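Local coordinates for protein DOA1 (Saccharomyces cerevisiae, PDB 3ODT), which binds ubiquitin, probably through its WD40 beta-propeller domain, and is linked to the turnover of F-box proteins, at residues Ala191-Ile199 with Ile207-Gly215. Numbering follows the deposited sequence.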
ATOM      1  N   ALA A 191       0.859  -7.203   5.093  1.00  6.85           N
ATOM      2  CA  ALA A 191       1.473  -7.888   3.953  1.00  8.90           C
ATOM      3  C   ALA A 191       1.377  -9.391   4.196  1.00  9.01           C
ATOM      4  O   ALA A 191       1.701  -9.869   5.302  1.00 11.21           O
ATOM      5  CB  ALA A 191       2.930  -7.495   3.767  1.00 11.33           C
ATOM      6  N   VAL A 192       0.786 -10.100   3.243  1.00  8.45           N
ATOM      7  CA  VAL A 192       0.678 -11.546   3.325  1.00  8.56           C
ATOM      8  C   VAL A 192       1.988 -12.215   2.866  1.00  8.87           C
ATOM      9  O   VAL A 192       2.454 -12.012   1.754  1.00 12.97           O
ATOM     10  CB  VAL A 192      -0.527 -12.048   2.510  1.00  9.66           C
ATOM     11  CG1 VAL A 192      -0.618 -13.586   2.547  1.00 10.99           C
ATOM     12  CG2 VAL A 192      -1.803 -11.353   2.999  1.00 10.77           C
ATOM     13  N   VAL A 193       2.603 -12.974   3.754  1.00  9.02           N
ATOM     14  CA  VAL A 193       3.821 -13.694   3.411  1.00 11.42           C
ATOM     15  C   VAL A 193       3.480 -14.965   2.605  1.00 11.26           C
ATOM     16  O   VAL A 193       4.000 -15.207   1.507  1.00 12.56           O
ATOM     17  CB  VAL A 193       4.594 -14.043   4.674  1.00 12.69           C
ATOM     18  CG1 VAL A 193       5.842 -14.881   4.357  1.00 14.14           C
ATOM     19  CG2 VAL A 193       4.983 -12.787   5.436  1.00 12.13           C
ATOM     20  N   ASP A 194       2.545 -15.734   3.132  1.00 12.98           N
ATOM     21  CA  ASP A 194       2.025 -16.926   2.487  1.00 11.56           C
ATOM     22  C   ASP A 194       0.729 -17.274   3.187  1.00 11.69           C
ATOM     23  O   ASP A 194       0.245 -16.512   4.050  1.00 11.24           O
ATOM     24  CB  ASP A 194       3.039 -18.073   2.539  1.00 16.95           C
ATOM     25  CG  ASP A 194       3.494 -18.411   3.950  1.00 17.73           C
ATOM     26  OD1 ASP A 194       2.692 -18.287   4.918  1.00 14.53           O
ATOM     27  OD2 ASP A 194       4.675 -18.800   4.088  1.00 24.35           O
ATOM     28  N   ASP A 195       0.131 -18.413   2.826  1.00 11.81           N
ATOM     29  CA  ASP A 195      -1.191 -18.772   3.355  1.00 14.38           C
ATOM     30  C   ASP A 195      -1.188 -18.878   4.877  1.00 17.18           C
ATOM     31  O   ASP A 195      -2.236 -18.833   5.509  1.00 17.51           O
ATOM     32  CB  ASP A 195      -1.662 -20.104   2.772  1.00 18.88           C
ATOM     33  CG  ASP A 195      -2.146 -19.969   1.342  1.00 23.13           C
ATOM     34  OD1 ASP A 195      -2.065 -18.871   0.770  1.00 22.43           O
ATOM     35  OD2 ASP A 195      -2.604 -20.979   0.781  1.00 27.53           O
ATOM     36  N   GLY A 196      -0.004 -19.035   5.462  1.00 11.74           N
ATOM     37  CA  GLY A 196       0.095 -19.298   6.889  1.00 10.84           C
ATOM     38  C   GLY A 196       0.700 -18.191   7.731  1.00 10.69           C
ATOM     39  O   GLY A 196       0.842 -18.358   8.930  1.00 11.94           O
ATOM     40  N   HIS A 197       1.054 -17.072   7.114  1.00  8.74           N
ATOM     41  CA  HIS A 197       1.720 -16.014   7.834  1.00  9.91           C
ATOM     42  C   HIS A 197       1.433 -14.654   7.213  1.00  9.20           C
ATOM     43  O   HIS A 197       1.363 -14.519   5.991  1.00  9.86           O
ATOM     44  CB  HIS A 197       3.236 -16.232   7.803  1.00 10.80           C
ATOM     45  CG  HIS A 197       3.647 -17.563   8.326  1.00 13.19           C
ATOM     46  ND1 HIS A 197       3.658 -18.688   7.540  1.00 14.62           N
ATOM     47  CD2 HIS A 197       4.044 -17.950   9.560  1.00 16.50           C
ATOM     48  CE1 HIS A 197       4.035 -19.724   8.272  1.00 21.21           C
ATOM     49  NE2 HIS A 197       4.282 -19.301   9.496  1.00 22.45           N
ATOM     50  N   PHE A 198       1.304 -13.636   8.069  1.00  8.64           N
ATOM     51  CA  PHE A 198       1.211 -12.257   7.633  1.00  7.74           C
ATOM     52  C   PHE A 198       2.051 -11.355   8.512  1.00  6.97           C
ATOM     53  O   PHE A 198       2.447 -11.739   9.610  1.00  7.97           O
ATOM     54  CB  PHE A 198      -0.270 -11.800   7.563  1.00  9.55           C
ATOM     55  CG  PHE A 198      -0.949 -11.630   8.903  1.00  9.44           C
ATOM     56  CD1 PHE A 198      -0.801 -10.452   9.640  1.00  8.84           C
ATOM     57  CD2 PHE A 198      -1.770 -12.627   9.411  1.00 11.25           C
ATOM     58  CE1 PHE A 198      -1.453 -10.292  10.877  1.00 10.82           C
ATOM     59  CE2 PHE A 198      -2.408 -12.476  10.663  1.00 12.44           C
ATOM     60  CZ  PHE A 198      -2.267 -11.313  11.383  1.00 11.54           C
ATOM     61  N   ILE A 199       2.358 -10.153   7.999  1.00  8.21           N
ATOM     62  CA  ILE A 199       2.908  -9.094   8.823  1.00  5.69           C
ATOM     63  C   ILE A 199       1.897  -7.974   8.909  1.00  6.10           C
ATOM     64  O   ILE A 199       1.170  -7.702   7.953  1.00  6.39           O
ATOM     65  CB  ILE A 199       4.273  -8.591   8.347  1.00 12.61           C
ATOM     66  CG1 ILE A 199       4.196  -8.109   6.915  1.00 20.81           C
ATOM     67  CG2 ILE A 199       5.279  -9.738   8.404  1.00 14.33           C
ATOM     68  CD1 ILE A 199       5.434  -7.278   6.512  1.00 23.96           C
ATOM     69  N   ILE A 207       5.793  -3.428  13.962  1.00  7.00           N
ATOM     70  CA  ILE A 207       5.503  -4.357  12.885  1.00  6.81           C
ATOM     71  C   ILE A 207       5.633  -5.725  13.505  1.00  8.77           C
ATOM     72  O   ILE A 207       6.518  -5.943  14.306  1.00  8.26           O
ATOM     73  CB  ILE A 207       6.532  -4.227  11.762  1.00  7.63           C
ATOM     74  CG1 ILE A 207       6.635  -2.762  11.308  1.00  9.04           C
ATOM     75  CG2 ILE A 207       6.198  -5.181  10.635  1.00  9.09           C
ATOM     76  CD1 ILE A 207       7.909  -2.459  10.549  1.00 11.34           C
ATOM     77  N   LYS A 208       4.718  -6.616  13.186  1.00  6.89           N
ATOM     78  CA  LYS A 208       4.727  -7.964  13.737  1.00  8.42           C
ATOM     79  C   LYS A 208       4.464  -9.033  12.661  1.00  7.20           C
ATOM     80  O   LYS A 208       3.611  -8.853  11.775  1.00  8.46           O
ATOM     81  CB  LYS A 208       3.689  -8.084  14.858  1.00  8.73           C
ATOM     82  CG  LYS A 208       3.950  -7.145  15.993  1.00  9.12           C
ATOM     83  CD  LYS A 208       3.103  -7.425  17.232  1.00 10.99           C
ATOM     84  CE  LYS A 208       3.258  -6.322  18.240  1.00 13.50           C
ATOM     85  NZ  LYS A 208       2.653  -6.651  19.554  1.00 14.09           N
ATOM     86  N   LEU A 209       5.190 -10.144  12.770  1.00  6.94           N
ATOM     87  CA  LEU A 209       4.981 -11.337  11.961  1.00  7.76           C
ATOM     88  C   LEU A 209       4.096 -12.276  12.769  1.00  7.36           C
ATOM     89  O   LEU A 209       4.382 -12.553  13.937  1.00  9.04           O
ATOM     90  CB  LEU A 209       6.336 -11.989  11.680  1.00  9.50           C
ATOM     91  CG  LEU A 209       6.269 -13.333  10.973  1.00  8.82           C
ATOM     92  CD1 LEU A 209       5.718 -13.199   9.558  1.00 11.03           C
ATOM     93  CD2 LEU A 209       7.642 -13.929  10.945  1.00 11.59           C
ATOM     94  N   VAL A 210       3.005 -12.727  12.168  1.00  8.01           N
ATOM     95  CA  VAL A 210       1.967 -13.468  12.856  1.00  8.45           C
ATOM     96  C   VAL A 210       1.652 -14.788  12.135  1.00  8.04           C
ATOM     97  O   VAL A 210       1.550 -14.850  10.906  1.00  9.00           O
ATOM     98  CB  VAL A 210       0.666 -12.603  12.922  1.00  7.59           C
ATOM     99  CG1 VAL A 210      -0.427 -13.314  13.716  1.00 11.03           C
ATOM    100  CG2 VAL A 210       0.970 -11.231  13.557  1.00  8.70           C
ATOM    101  N   ASP A 211       1.484 -15.834  12.929  1.00  9.56           N
ATOM    102  CA  ASP A 211       1.036 -17.137  12.453  1.00  9.79           C
ATOM    103  C   ASP A 211      -0.484 -17.081  12.231  1.00  8.80           C
ATOM    104  O   ASP A 211      -1.253 -16.807  13.133  1.00 10.44           O
ATOM    105  CB  ASP A 211       1.424 -18.206  13.481  1.00 11.85           C
ATOM    106  CG  ASP A 211       1.104 -19.608  13.036  1.00 14.41           C
ATOM    107  OD1 ASP A 211      -0.032 -19.882  12.609  1.00 13.55           O
ATOM    108  OD2 ASP A 211       1.993 -20.466  13.143  1.00 21.34           O
HETATM  109  N   MSE A 212      -0.917 -17.286  11.007  0.69  9.57           N
HETATM  110  CA  MSE A 212      -2.321 -17.128  10.728  0.69 13.90           C
HETATM  111  C   MSE A 212      -3.200 -18.175  11.377  0.69 13.87           C
HETATM  112  O   MSE A 212      -4.372 -17.920  11.651  0.69 15.79           O
HETATM  113  CB  MSE A 212      -2.571 -17.210   9.252  0.69 22.80           C
HETATM  114  CG  MSE A 212      -3.970 -16.837   9.004  0.69 28.46           C
HETATM  115 SE   MSE A 212      -3.953 -15.279   8.202  0.69  9.31          SE
HETATM  116  CE  MSE A 212      -3.933 -16.046   6.667  0.69 10.69           C
ATOM    117  N   HIS A 213      -2.651 -19.357  11.595  1.00 11.83           N
ATOM    118  CA  HIS A 213      -3.437 -20.426  12.198  1.00 14.18           C
ATOM    119  C   HIS A 213      -3.545 -20.282  13.721  1.00 13.22           C
ATOM    120  O   HIS A 213      -4.618 -20.443  14.287  1.00 14.53           O
ATOM    121  CB  HIS A 213      -2.846 -21.788  11.835  1.00 18.35           C
ATOM    122  CG  HIS A 213      -3.496 -22.926  12.543  1.00 25.14           C
ATOM    123  ND1 HIS A 213      -4.784 -23.337  12.267  1.00 35.81           N
ATOM    124  CD2 HIS A 213      -3.047 -23.733  13.530  1.00 31.33           C
ATOM    125  CE1 HIS A 213      -5.094 -24.354  13.050  1.00 28.20           C
ATOM    126  NE2 HIS A 213      -4.059 -24.611  13.828  1.00 31.42           N
ATOM    127  N   THR A 214      -2.451 -19.914  14.375  1.00 13.32           N
ATOM    128  CA  THR A 214      -2.435 -19.895  15.838  1.00 15.61           C
ATOM    129  C   THR A 214      -2.611 -18.478  16.406  1.00 13.86           C
ATOM    130  O   THR A 214      -2.902 -18.326  17.577  1.00 17.07           O
ATOM    131  CB  THR A 214      -1.110 -20.418  16.380  1.00 17.84           C
ATOM    132  OG1 THR A 214      -0.055 -19.546  15.954  1.00 15.09           O
ATOM    133  CG2 THR A 214      -0.844 -21.823  15.896  1.00 23.84           C
ATOM    134  N   GLY A 215      -2.436 -17.454  15.578  1.00 13.79           N
ATOM    135  CA  GLY A 215      -2.434 -16.072  16.041  1.00 16.57           C
ATOM    136  C   GLY A 215      -1.185 -15.679  16.829  1.00 14.98           C
ATOM    137  O   GLY A 215      -1.102 -14.562  17.321  1.00 17.98           O
TER
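Phe198 has CG between its backbone N and carbonyl carbon (chi1 71°), which swings the ring over Val210 on the neighbouring strand. Val210 has CG1 anti to the backbone N (chi1 -176°), a rotation that sets CG1 against CE2 and CZ of the ring and CG2 against CE1, with CB between them over one face near the rim. Val210 CB lies 3.8 Å from the Phe198 ring centroid, a CH-pi contact. In one of its two modelled conformers, the selenomethionine Met212 brings SE to the edge of the ring, 3.6 Å from Phe198 CD2, a Met-aromatic contact. An alanine in place of Phe198 would probably leave Val210 without its aromatic partner and open a gap beside Leu159 and Phe179. The strands 197-199 and 207-211 run antiparallel. Phe198 and Val210 form a hydrogen-bonded pair, with Val210 N to Phe198 O at 2.8 Å. Met212 N extends the pairing to Gly196 O at 2.9 Å, approaching from above the carbonyl plane. On the other face, Ile199 CG2 touches Leu209 CD1 at 3.7 Å. The turn before Phe198 is braced by Asp194, whose OD1 accepts His197 ND1 at 2.8 Å, in the ring plane, and also Gly196 N, an Asx turn. Asp211 OD1 accepts Thr214 N at 3.0 Å where the chain leaves the strand. The pairing joins the second and third strands of a four-stranded antiparallel blade of the WD40 beta-propeller.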